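Local coordinates for protein endoglucanase A (PDB 3IK2) that probably cuts internal beta-1,4-glucosidic bonds of cellulose, as a family 44 glycoside hydrolase built around a TIM-like barrel, at residues A[27-38]-A[379-387]; A[65-73]-A[81-89]. All blocks are in the same frame, centred on the assembly; numbering follows the deposited sequence.

Interaction 1: residues A[27-38]-A[379-387]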
loop_
_atom_site.group_PDB
_atom_site.type_symbol
_atom_site.label_atom_id
_atom_site.label_comp_id
_atom_site.label_asym_id
_atom_site.label_seq_id
_atom_site.Cartn_x
_atom_site.Cartn_y
_atom_site.Cartn_z
ATOM N N PHE A 27 -9.441 -9.243 -5.729
ATOM C CA PHE A 27 -10.531 -8.723 -6.523
ATOM C C PHE A 27 -11.119 -9.783 -7.414
ATOM O O PHE A 27 -10.389 -10.612 -8.000
ATOM C CB PHE A 27 -10.006 -7.601 -7.385
ATOM C CG PHE A 27 -9.472 -6.435 -6.596
ATOM C CD1 PHE A 27 -8.155 -6.001 -6.775
ATOM C CD2 PHE A 27 -10.291 -5.760 -5.691
ATOM C CE1 PHE A 27 -7.662 -4.894 -6.085
ATOM C CE2 PHE A 27 -9.804 -4.656 -4.967
ATOM C CZ PHE A 27 -8.485 -4.228 -5.172
ATOM N N SER A 28 -12.443 -9.774 -7.523
ATOM C CA SER A 28 -13.130 -10.729 -8.406
ATOM C C SER A 28 -12.645 -10.573 -9.846
ATOM O O SER A 28 -12.447 -11.571 -10.543
ATOM C CB SER A 28 -14.675 -10.594 -8.309
ATOM O OG SER A 28 -15.060 -9.232 -8.520
ATOM N N ASN A 29 -12.448 -9.333 -10.299
ATOM C CA ASN A 29 -11.943 -9.101 -11.669
ATOM C C ASN A 29 -11.072 -7.840 -11.866
ATOM O O ASN A 29 -11.433 -6.928 -12.603
ATOM C CB ASN A 29 -13.102 -9.116 -12.678
ATOM C CG ASN A 29 -12.619 -9.180 -14.115
ATOM O OD1 ASN A 29 -11.486 -9.619 -14.397
ATOM N ND2 ASN A 29 -13.466 -8.734 -15.040
ATOM N N ALA A 30 -9.927 -7.794 -11.197
ATOM C CA ALA A 30 -9.016 -6.670 -11.340
ATOM C C ALA A 30 -7.580 -7.148 -11.256
ATOM O O ALA A 30 -7.209 -7.909 -10.341
ATOM C CB ALA A 30 -9.285 -5.605 -10.305
ATOM N N LYS A 31 -6.800 -6.700 -12.247
ATOM C CA LYS A 31 -5.359 -6.962 -12.362
ATOM C C LYS A 31 -4.522 -6.343 -11.240
ATOM O O LYS A 31 -4.436 -5.104 -11.107
ATOM C CB LYS A 31 -4.846 -6.435 -13.725
ATOM C CG LYS A 31 -3.390 -6.818 -14.025
ATOM C CD LYS A 31 -3.255 -8.303 -14.183
ATOM C CE LYS A 31 -1.825 -8.748 -14.075
ATOM N NZ LYS A 31 -1.145 -8.624 -15.365
ATOM N N VAL A 32 -3.859 -7.191 -10.457
ATOM C CA VAL A 32 -2.892 -6.686 -9.466
ATOM C C VAL A 32 -1.478 -7.190 -9.688
ATOM O O VAL A 32 -1.279 -8.198 -10.342
ATOM C CB VAL A 32 -3.333 -6.959 -7.993
ATOM C CG1 VAL A 32 -4.663 -6.259 -7.676
ATOM C CG2 VAL A 32 -3.377 -8.461 -7.715
ATOM N N THR A 33 -0.497 -6.479 -9.121
ATOM C CA THR A 33 0.907 -6.801 -9.317
ATOM C C THR A 33 1.635 -7.064 -7.992
ATOM O O THR A 33 2.838 -7.330 -8.001
ATOM C CB THR A 33 1.674 -5.666 -10.034
ATOM O OG1 THR A 33 1.671 -4.490 -9.205
ATOM C CG2 THR A 33 1.083 -5.346 -11.439
ATOM N N ALA A 34 0.909 -6.979 -6.871
ATOM C CA ALA A 34 1.477 -7.163 -5.524
ATOM C C ALA A 34 0.370 -7.541 -4.568
ATOM O O ALA A 34 -0.775 -7.088 -4.717
ATOM C CB ALA A 34 2.172 -5.920 -5.024
ATOM N N ARG A 35 0.705 -8.401 -3.610
ATOM C CA ARG A 35 -0.256 -8.804 -2.580
ATOM C C ARG A 35 0.394 -8.813 -1.194
ATOM O O ARG A 35 1.566 -9.166 -1.065
ATOM C CB ARG A 35 -0.907 -10.162 -2.934
ATOM C CG ARG A 35 -1.815 -10.124 -4.180
ATOM C CD ARG A 35 -2.073 -11.546 -4.702
ATOM N NE ARG A 35 -3.113 -12.285 -3.949
ATOM C CZ ARG A 35 -2.884 -13.332 -3.143
ATOM N NH1 ARG A 35 -1.659 -13.811 -2.978
ATOM N NH2 ARG A 35 -3.897 -13.928 -2.524
ATOM N N ARG A 36 -0.354 -8.361 -0.185
ATOM C CA ARG A 36 0.102 -8.371 1.217
ATOM C C ARG A 36 -0.760 -9.278 2.088
ATOM O O ARG A 36 -1.998 -9.266 1.965
ATOM C CB ARG A 36 0.059 -6.944 1.804
ATOM C CG ARG A 36 0.198 -6.797 3.343
ATOM C CD ARG A 36 0.276 -5.337 3.635
ATOM N NE ARG A 36 0.604 -4.870 4.982
ATOM C CZ ARG A 36 -0.292 -4.446 5.879
ATOM N NH1 ARG A 36 -1.604 -4.541 5.647
ATOM N NH2 ARG A 36 0.111 -3.956 7.035
ATOM N N ILE A 37 -0.120 -10.036 2.981
ATOM C CA ILE A 37 -0.839 -10.617 4.129
ATOM C C ILE A 37 -0.343 -9.892 5.378
ATOM O O ILE A 37 0.834 -9.959 5.716
ATOM C CB ILE A 37 -0.783 -12.175 4.228
ATOM C CG1 ILE A 37 -1.620 -12.668 5.430
ATOM C CG2 ILE A 37 0.669 -12.736 4.220
ATOM C CD1 ILE A 37 -1.634 -14.209 5.622
ATOM N N GLY A 38 -1.240 -9.120 5.995
ATOM C CA GLY A 38 -0.872 -8.188 7.067
ATOM C C GLY A 38 -2.069 -7.589 7.770
ATOM O O GLY A 38 -3.187 -8.102 7.665
ATOM N N VAL A 379 6.761 6.033 -5.236
ATOM C CA VAL A 379 6.316 4.949 -4.309
ATOM C C VAL A 379 6.724 3.588 -4.886
ATOM O O VAL A 379 6.476 3.298 -6.061
ATOM C CB VAL A 379 4.792 5.042 -4.056
ATOM C CG1 VAL A 379 4.261 3.888 -3.255
ATOM C CG2 VAL A 379 4.475 6.380 -3.343
ATOM N N TYR A 380 7.363 2.763 -4.061
ATOM C CA TYR A 380 7.849 1.461 -4.479
ATOM C C TYR A 380 6.773 0.365 -4.417
ATOM O O TYR A 380 6.780 -0.574 -5.207
ATOM C CB TYR A 380 9.033 1.059 -3.590
ATOM C CG TYR A 380 9.687 -0.279 -3.927
ATOM C CD1 TYR A 380 10.599 -0.382 -4.966
ATOM C CD2 TYR A 380 9.425 -1.438 -3.157
ATOM C CE1 TYR A 380 11.232 -1.617 -5.278
ATOM C CE2 TYR A 380 10.055 -2.683 -3.445
ATOM C CZ TYR A 380 10.957 -2.753 -4.518
ATOM O OH TYR A 380 11.600 -3.944 -4.852
ATOM N N PHE A 381 5.868 0.484 -3.459
ATOM C CA PHE A 381 4.931 -0.594 -3.128
ATOM C C PHE A 381 3.658 0.032 -2.553
ATOM O O PHE A 381 3.712 0.969 -1.741
ATOM C CB PHE A 381 5.591 -1.548 -2.114
ATOM C CG PHE A 381 4.771 -2.802 -1.791
ATOM C CD1 PHE A 381 5.035 -4.009 -2.446
ATOM C CD2 PHE A 381 3.772 -2.773 -0.806
ATOM C CE1 PHE A 381 4.283 -5.183 -2.141
ATOM C CE2 PHE A 381 3.018 -3.925 -0.505
ATOM C CZ PHE A 381 3.270 -5.131 -1.180
ATOM N N ALA A 382 2.507 -0.469 -2.973
ATOM C CA ALA A 382 1.266 -0.054 -2.342
ATOM C C ALA A 382 0.242 -1.185 -2.445
ATOM O O ALA A 382 0.160 -1.846 -3.469
ATOM C CB ALA A 382 0.732 1.222 -2.994
ATOM N N THR A 383 -0.493 -1.393 -1.365
ATOM C CA THR A 383 -1.524 -2.395 -1.279
ATOM C C THR A 383 -2.801 -1.750 -0.679
ATOM O O THR A 383 -2.821 -1.236 0.452
ATOM C CB THR A 383 -1.068 -3.702 -0.537
ATOM O OG1 THR A 383 -0.256 -3.395 0.597
ATOM C CG2 THR A 383 -0.250 -4.606 -1.451
ATOM N N TYR A 384 -3.837 -1.717 -1.508
ATOM C CA TYR A 384 -5.156 -1.281 -1.138
ATOM C C TYR A 384 -5.695 -2.209 -0.043
ATOM O O TYR A 384 -5.360 -3.399 -0.019
ATOM C CB TYR A 384 -6.000 -1.390 -2.407
ATOM C CG TYR A 384 -7.491 -1.312 -2.228
ATOM C CD1 TYR A 384 -8.136 -0.072 -2.217
ATOM C CD2 TYR A 384 -8.254 -2.469 -2.116
ATOM C CE1 TYR A 384 -9.482 0.012 -2.066
ATOM C CE2 TYR A 384 -9.626 -2.393 -1.972
ATOM C CZ TYR A 384 -10.232 -1.140 -1.955
ATOM O OH TYR A 384 -11.600 -1.018 -1.819
ATOM N N TRP A 385 -6.499 -1.640 0.866
ATOM C CA TRP A 385 -7.195 -2.352 1.929
ATOM C C TRP A 385 -8.711 -2.135 1.746
ATOM O O TRP A 385 -9.177 -0.994 1.726
ATOM C CB TRP A 385 -6.766 -1.903 3.348
ATOM C CG TRP A 385 -7.400 -2.769 4.404
ATOM C CD1 TRP A 385 -8.670 -2.634 4.924
ATOM C CD2 TRP A 385 -6.820 -3.931 5.062
ATOM N NE1 TRP A 385 -8.914 -3.646 5.842
ATOM C CE2 TRP A 385 -7.799 -4.446 5.948
ATOM C CE3 TRP A 385 -5.565 -4.568 5.000
ATOM C CZ2 TRP A 385 -7.573 -5.585 6.741
ATOM C CZ3 TRP A 385 -5.338 -5.710 5.799
ATOM C CH2 TRP A 385 -6.338 -6.197 6.655
ATOM N N GLU A 386 -9.439 -3.246 1.610
ATOM C CA GLU A 386 -10.874 -3.291 1.403
ATOM C C GLU A 386 -11.653 -2.842 2.634
ATOM O O GLU A 386 -11.470 -3.404 3.717
ATOM C CB GLU A 386 -11.281 -4.729 1.044
ATOM C CG GLU A 386 -12.798 -4.916 0.805
ATOM C CD GLU A 386 -13.356 -3.931 -0.165
ATOM O OE1 GLU A 386 -14.495 -3.457 0.056
ATOM O OE2 GLU A 386 -12.660 -3.633 -1.168
ATOM N N CYS A 387 -12.507 -1.823 2.467
ATOM C CA CYS A 387 -13.326 -1.320 3.574
ATOM C C CYS A 387 -14.851 -1.388 3.396
ATOM O O CYS A 387 -15.573 -0.818 4.221
ATOM C CB CYS A 387 -12.930 0.110 3.911
ATOM S SG CYS A 387 -11.206 0.249 4.412
#

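Interaction 2: residues A[65-73]-A[81-89]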
loop_
_atom_site.group_PDB
_atom_site.type_symbol
_atom_site.label_atom_id
_atom_site.label_comp_id
_atom_site.label_asym_id
_atom_site.label_seq_id
_atom_site.Cartn_x
_atom_site.Cartn_y
_atom_site.Cartn_z
ATOM N N TYR A 65 -9.804 -17.760 12.063
ATOM C CA TYR A 65 -10.195 -16.769 11.051
ATOM C C TYR A 65 -9.259 -16.745 9.829
ATOM O O TYR A 65 -9.705 -16.733 8.676
ATOM C CB TYR A 65 -10.293 -15.367 11.685
ATOM C CG TYR A 65 -10.587 -14.260 10.681
ATOM C CD1 TYR A 65 -11.876 -14.068 10.184
ATOM C CD2 TYR A 65 -9.562 -13.391 10.241
ATOM C CE1 TYR A 65 -12.149 -13.044 9.250
ATOM C CE2 TYR A 65 -9.812 -12.387 9.316
ATOM C CZ TYR A 65 -11.107 -12.220 8.816
ATOM O OH TYR A 65 -11.363 -11.215 7.904
ATOM N N TRP A 66 -7.952 -16.738 10.080
ATOM C CA TRP A 66 -7.017 -16.694 8.960
ATOM C C TRP A 66 -7.001 -17.997 8.117
ATOM O O TRP A 66 -6.847 -17.931 6.890
ATOM C CB TRP A 66 -5.619 -16.175 9.382
ATOM C CG TRP A 66 -5.436 -14.698 9.030
ATOM C CD1 TRP A 66 -6.430 -13.820 8.669
ATOM C CD2 TRP A 66 -4.207 -13.934 9.027
ATOM N NE1 TRP A 66 -5.897 -12.576 8.427
ATOM C CE2 TRP A 66 -4.541 -12.612 8.642
ATOM C CE3 TRP A 66 -2.867 -14.238 9.322
ATOM C CZ2 TRP A 66 -3.572 -11.571 8.536
ATOM C CZ3 TRP A 66 -1.895 -13.204 9.209
ATOM C CH2 TRP A 66 -2.263 -11.886 8.830
ATOM N N LEU A 67 -7.199 -19.149 8.763
ATOM C CA LEU A 67 -7.412 -20.417 8.030
ATOM C C LEU A 67 -8.580 -20.355 7.031
ATOM O O LEU A 67 -8.445 -20.803 5.907
ATOM C CB LEU A 67 -7.590 -21.608 8.996
ATOM C CG LEU A 67 -6.329 -22.043 9.757
ATOM C CD1 LEU A 67 -6.687 -22.932 10.935
ATOM C CD2 LEU A 67 -5.388 -22.796 8.835
ATOM N N THR A 68 -9.713 -19.773 7.443
ATOM C CA THR A 68 -10.873 -19.664 6.549
ATOM C C THR A 68 -10.715 -18.581 5.475
ATOM O O THR A 68 -10.981 -18.841 4.314
ATOM C CB THR A 68 -12.243 -19.538 7.334
ATOM O OG1 THR A 68 -12.322 -18.277 8.028
ATOM C CG2 THR A 68 -12.377 -20.680 8.346
ATOM N N LEU A 69 -10.254 -17.388 5.869
ATOM C CA LEU A 69 -10.005 -16.279 4.967
ATOM C C LEU A 69 -9.078 -16.642 3.804
ATOM O O LEU A 69 -9.283 -16.195 2.664
ATOM C CB LEU A 69 -9.473 -15.049 5.738
ATOM C CG LEU A 69 -9.327 -13.739 4.946
ATOM C CD1 LEU A 69 -10.696 -13.249 4.447
ATOM C CD2 LEU A 69 -8.577 -12.617 5.707
ATOM N N TYR A 70 -8.058 -17.427 4.084
ATOM C CA TYR A 70 -7.069 -17.786 3.053
ATOM C C TYR A 70 -7.339 -19.157 2.422
ATOM O O TYR A 70 -6.534 -19.655 1.636
ATOM C CB TYR A 70 -5.636 -17.607 3.593
ATOM C CG TYR A 70 -5.339 -16.132 3.797
ATOM C CD1 TYR A 70 -5.463 -15.532 5.042
ATOM C CD2 TYR A 70 -4.995 -15.323 2.713
ATOM C CE1 TYR A 70 -5.228 -14.138 5.205
ATOM C CE2 TYR A 70 -4.771 -13.929 2.864
ATOM C CZ TYR A 70 -4.898 -13.350 4.107
ATOM O OH TYR A 70 -4.668 -11.996 4.239
ATOM N N ASP A 71 -8.497 -19.747 2.748
ATOM C CA ASP A 71 -9.013 -20.915 2.022
ATOM C C ASP A 71 -8.082 -22.120 2.144
ATOM O O ASP A 71 -7.893 -22.883 1.194
ATOM C CB ASP A 71 -9.238 -20.557 0.551
ATOM C CG ASP A 71 -10.254 -19.446 0.373
ATOM O OD1 ASP A 71 -11.361 -19.560 0.944
ATOM O OD2 ASP A 71 -9.974 -18.456 -0.347
ATOM N N VAL A 72 -7.503 -22.262 3.335
ATOM C CA VAL A 72 -6.658 -23.387 3.697
ATOM C C VAL A 72 -7.574 -24.609 3.815
ATOM O O VAL A 72 -8.575 -24.540 4.525
ATOM C CB VAL A 72 -5.967 -23.118 5.064
ATOM C CG1 VAL A 72 -5.069 -24.270 5.467
ATOM C CG2 VAL A 72 -5.195 -21.789 5.036
ATOM N N PRO A 73 -7.239 -25.719 3.132
ATOM C CA PRO A 73 -8.078 -26.925 3.297
ATOM C C PRO A 73 -7.932 -27.545 4.695
ATOM O O PRO A 73 -6.868 -27.415 5.351
ATOM C CB PRO A 73 -7.570 -27.868 2.205
ATOM C CG PRO A 73 -6.171 -27.392 1.885
ATOM C CD PRO A 73 -6.108 -25.932 2.206
ATOM N N ALA A 81 2.430 -22.587 8.896
ATOM C CA ALA A 81 2.364 -21.502 7.928
ATOM C C ALA A 81 1.431 -21.775 6.753
ATOM O O ALA A 81 1.499 -21.104 5.724
ATOM C CB ALA A 81 3.770 -21.102 7.456
ATOM N N SER A 82 0.530 -22.735 6.916
ATOM C CA SER A 82 -0.416 -23.072 5.840
ATOM C C SER A 82 -1.212 -21.855 5.327
ATOM O O SER A 82 -1.568 -21.797 4.151
ATOM C CB SER A 82 -1.350 -24.228 6.250
ATOM O OG SER A 82 -2.338 -23.801 7.176
ATOM N N VAL A 83 -1.481 -20.891 6.205
ATOM C CA VAL A 83 -2.132 -19.657 5.816
ATOM C C VAL A 83 -1.243 -18.879 4.812
ATOM O O VAL A 83 -1.711 -18.440 3.754
ATOM C CB VAL A 83 -2.490 -18.791 7.077
ATOM C CG1 VAL A 83 -2.855 -17.336 6.703
ATOM C CG2 VAL A 83 -3.610 -19.448 7.945
ATOM N N TYR A 84 0.036 -18.723 5.160
ATOM C CA TYR A 84 1.035 -18.012 4.328
ATOM C C TYR A 84 1.405 -18.780 3.054
ATOM O O TYR A 84 1.631 -18.177 1.998
ATOM C CB TYR A 84 2.289 -17.677 5.151
ATOM C CG TYR A 84 2.110 -16.511 6.120
ATOM C CD1 TYR A 84 3.069 -15.507 6.202
ATOM C CD2 TYR A 84 0.991 -16.418 6.949
ATOM C CE1 TYR A 84 2.932 -14.454 7.083
ATOM C CE2 TYR A 84 0.832 -15.358 7.820
ATOM C CZ TYR A 84 1.814 -14.382 7.885
ATOM O OH TYR A 84 1.686 -13.337 8.763
ATOM N N THR A 85 1.489 -20.104 3.137
ATOM C CA THR A 85 1.733 -20.862 1.917
ATOM C C THR A 85 0.506 -20.879 0.973
ATOM O O THR A 85 0.652 -20.756 -0.244
ATOM C CB THR A 85 2.436 -22.241 2.177
ATOM O OG1 THR A 85 1.573 -23.128 2.893
ATOM C CG2 THR A 85 3.727 -22.036 3.001
ATOM N N ALA A 86 -0.707 -20.930 1.509
ATOM C CA ALA A 86 -1.881 -20.776 0.633
ATOM C C ALA A 86 -1.817 -19.394 -0.048
ATOM O O ALA A 86 -1.978 -19.286 -1.263
ATOM C CB ALA A 86 -3.192 -20.938 1.415
ATOM N N PHE A 87 -1.578 -18.356 0.760
ATOM C CA PHE A 87 -1.400 -16.989 0.261
ATOM C C PHE A 87 -0.332 -16.864 -0.846
ATOM O O PHE A 87 -0.637 -16.421 -1.954
ATOM C CB PHE A 87 -1.125 -16.005 1.407
ATOM C CG PHE A 87 -0.876 -14.605 0.940
ATOM C CD1 PHE A 87 -1.931 -13.777 0.605
ATOM C CD2 PHE A 87 0.434 -14.104 0.846
ATOM C CE1 PHE A 87 -1.688 -12.475 0.157
ATOM C CE2 PHE A 87 0.676 -12.796 0.383
ATOM C CZ PHE A 87 -0.392 -11.996 0.047
ATOM N N HIS A 88 0.910 -17.241 -0.561
ATOM C CA HIS A 88 1.970 -17.086 -1.579
ATOM C C HIS A 88 1.802 -18.007 -2.785
ATOM O O HIS A 88 2.188 -17.648 -3.894
ATOM C CB HIS A 88 3.382 -17.216 -0.997
ATOM C CG HIS A 88 4.463 -16.868 -1.989
ATOM N ND1 HIS A 88 4.511 -15.657 -2.643
ATOM C CD2 HIS A 88 5.532 -17.571 -2.431
ATOM C CE1 HIS A 88 5.547 -15.637 -3.462
ATOM N NE2 HIS A 88 6.193 -16.783 -3.341
ATOM N N ASP A 89 1.233 -19.188 -2.565
ATOM C CA ASP A 89 0.884 -20.092 -3.672
ATOM C C ASP A 89 -0.082 -19.434 -4.657
ATOM O O ASP A 89 0.047 -19.631 -5.874
ATOM C CB ASP A 89 0.226 -21.373 -3.143
ATOM C CG ASP A 89 1.217 -22.365 -2.603
ATOM O OD1 ASP A 89 2.440 -22.114 -2.657
ATOM O OD2 ASP A 89 0.771 -23.407 -2.092
#

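Interaction 1: residues A[27-38]-A[379-387]
Arg36 lays its extended chain across Thr383 inside the barrel, where strands 34-37 and 379-384 face each other with axes 7.0 Å apart and directions diverging by 65°. The tight part is buried and made mostly of carbon. Arg36 CG is anti to its own backbone N (chi1 167°), and from there the straight chain takes CD past Thr383 OG1 at 3.6 Å before reaching on to the indole of Trp385. The Thr383 methyl CG2 rests against the backbone of Ala34 and Arg35, while OG1 is hydrogen-bonded to Ser351 O. Two residues before Arg36 on the same strand, Ala34 CB lies 3.6 Å from Phe381 CE1, meeting the ring obliquely.

The partly exposed side lies toward the C-terminal end of strand 379-384, where Trp385 and, from the loop before strand 34-37, Phe27 take part. Trp385 stands steeply against the guanidinium group, their planes 76° apart, with Arg36 NH1 3.9 Å from Trp385 CZ3. Gly38 CA sits over one face of the guanidinium, and Gly38 O approaches the indole edge, 3.7 Å from Trp385 CZ3. Phe27 brings CZ to within 3.5 Å of Tyr384 CD2, the two rings tilted against each other. No hydrogen bond joins the two segments; Arg36 NH1 instead forms a salt bridge to Glu352, which should fix the guanidinium at the C-terminal end of the barrel, the end that carries the active site in TIM-barrel enzymes. Short strand 22-23 comes between the two strands in the sheet order, strand 347-353 flanks 379-384, and helices 82-93 and 393-403 pack outside.

Interaction 2: residues A[65-73]-A[81-89]
Val83 of helix 82-89 wedges between Trp66, Leu67, Tyr70 and Val72, on the side of helix 65-69 and of the Schellman motif that ends it, with Asp71 as the C' residue of positive phi. Short helix 65-69 and the opening turns of helix 82-93 run nearly parallel, 23° apart, their axes 9.4 Å from each other.

Apolar packing centres on the two methyls of Val83. CG1, anti to the backbone N (chi1 166°), reaches Tyr70 CD1 at 3.6 Å, whereas CG2 presses on the helix backbone, 3.7 Å from Leu67 N. Val72, brought back toward the second helix by the Schellman turn, sets its CG2 3.8 Å from Val83 CA.

Aromatic contacts lie toward Ile37 of barrel strand 34-37. Tyr70 and Phe87 extend side by side with ring planes 86° apart, Tyr70 CE2 being 3.6 Å from Phe87 CD1. From the opposite edge of the Tyr70 ring, CE1 sits over a face of the Trp66 indole, offset toward its rim, and that indole in turn sends CZ3 to within 3.7 Å of Tyr84 CE2. The Tyr84 hydroxyl is hydrogen-bonded to Thr102 O, on the barrel strand beneath.

Polar atoms contribute no hydrogen bond between the segments. Ser82 OG pairs with Lys76 O in the connecting loop while lying 3.3 Å from Val72 CG1, and the carbonyl Tyr70 O lies against the Ala86 methyl, with CB at 3.6 Å.

In the fold
From the N terminus, the chain passes through one strand of the mixed sheet and then enters the barrel; segment 27-38 supplies its second strand. It next runs out through residues 65-73 and, after a linker of only seven residues, returns in helix 82-93, so interaction 2 closes a short local loop. Interaction 1 closes only when the eighth strand, 379-384, arrives more than 340 residues after the second, so the small loop is nested within the large one. Their centres are about 17 Å apart, yet they touch: Ile37 packs on Tyr70 and Tyr84, and Arg35 NH1 probably hydrogen-bonds to Phe87 O, tying barrel strand to outer helix.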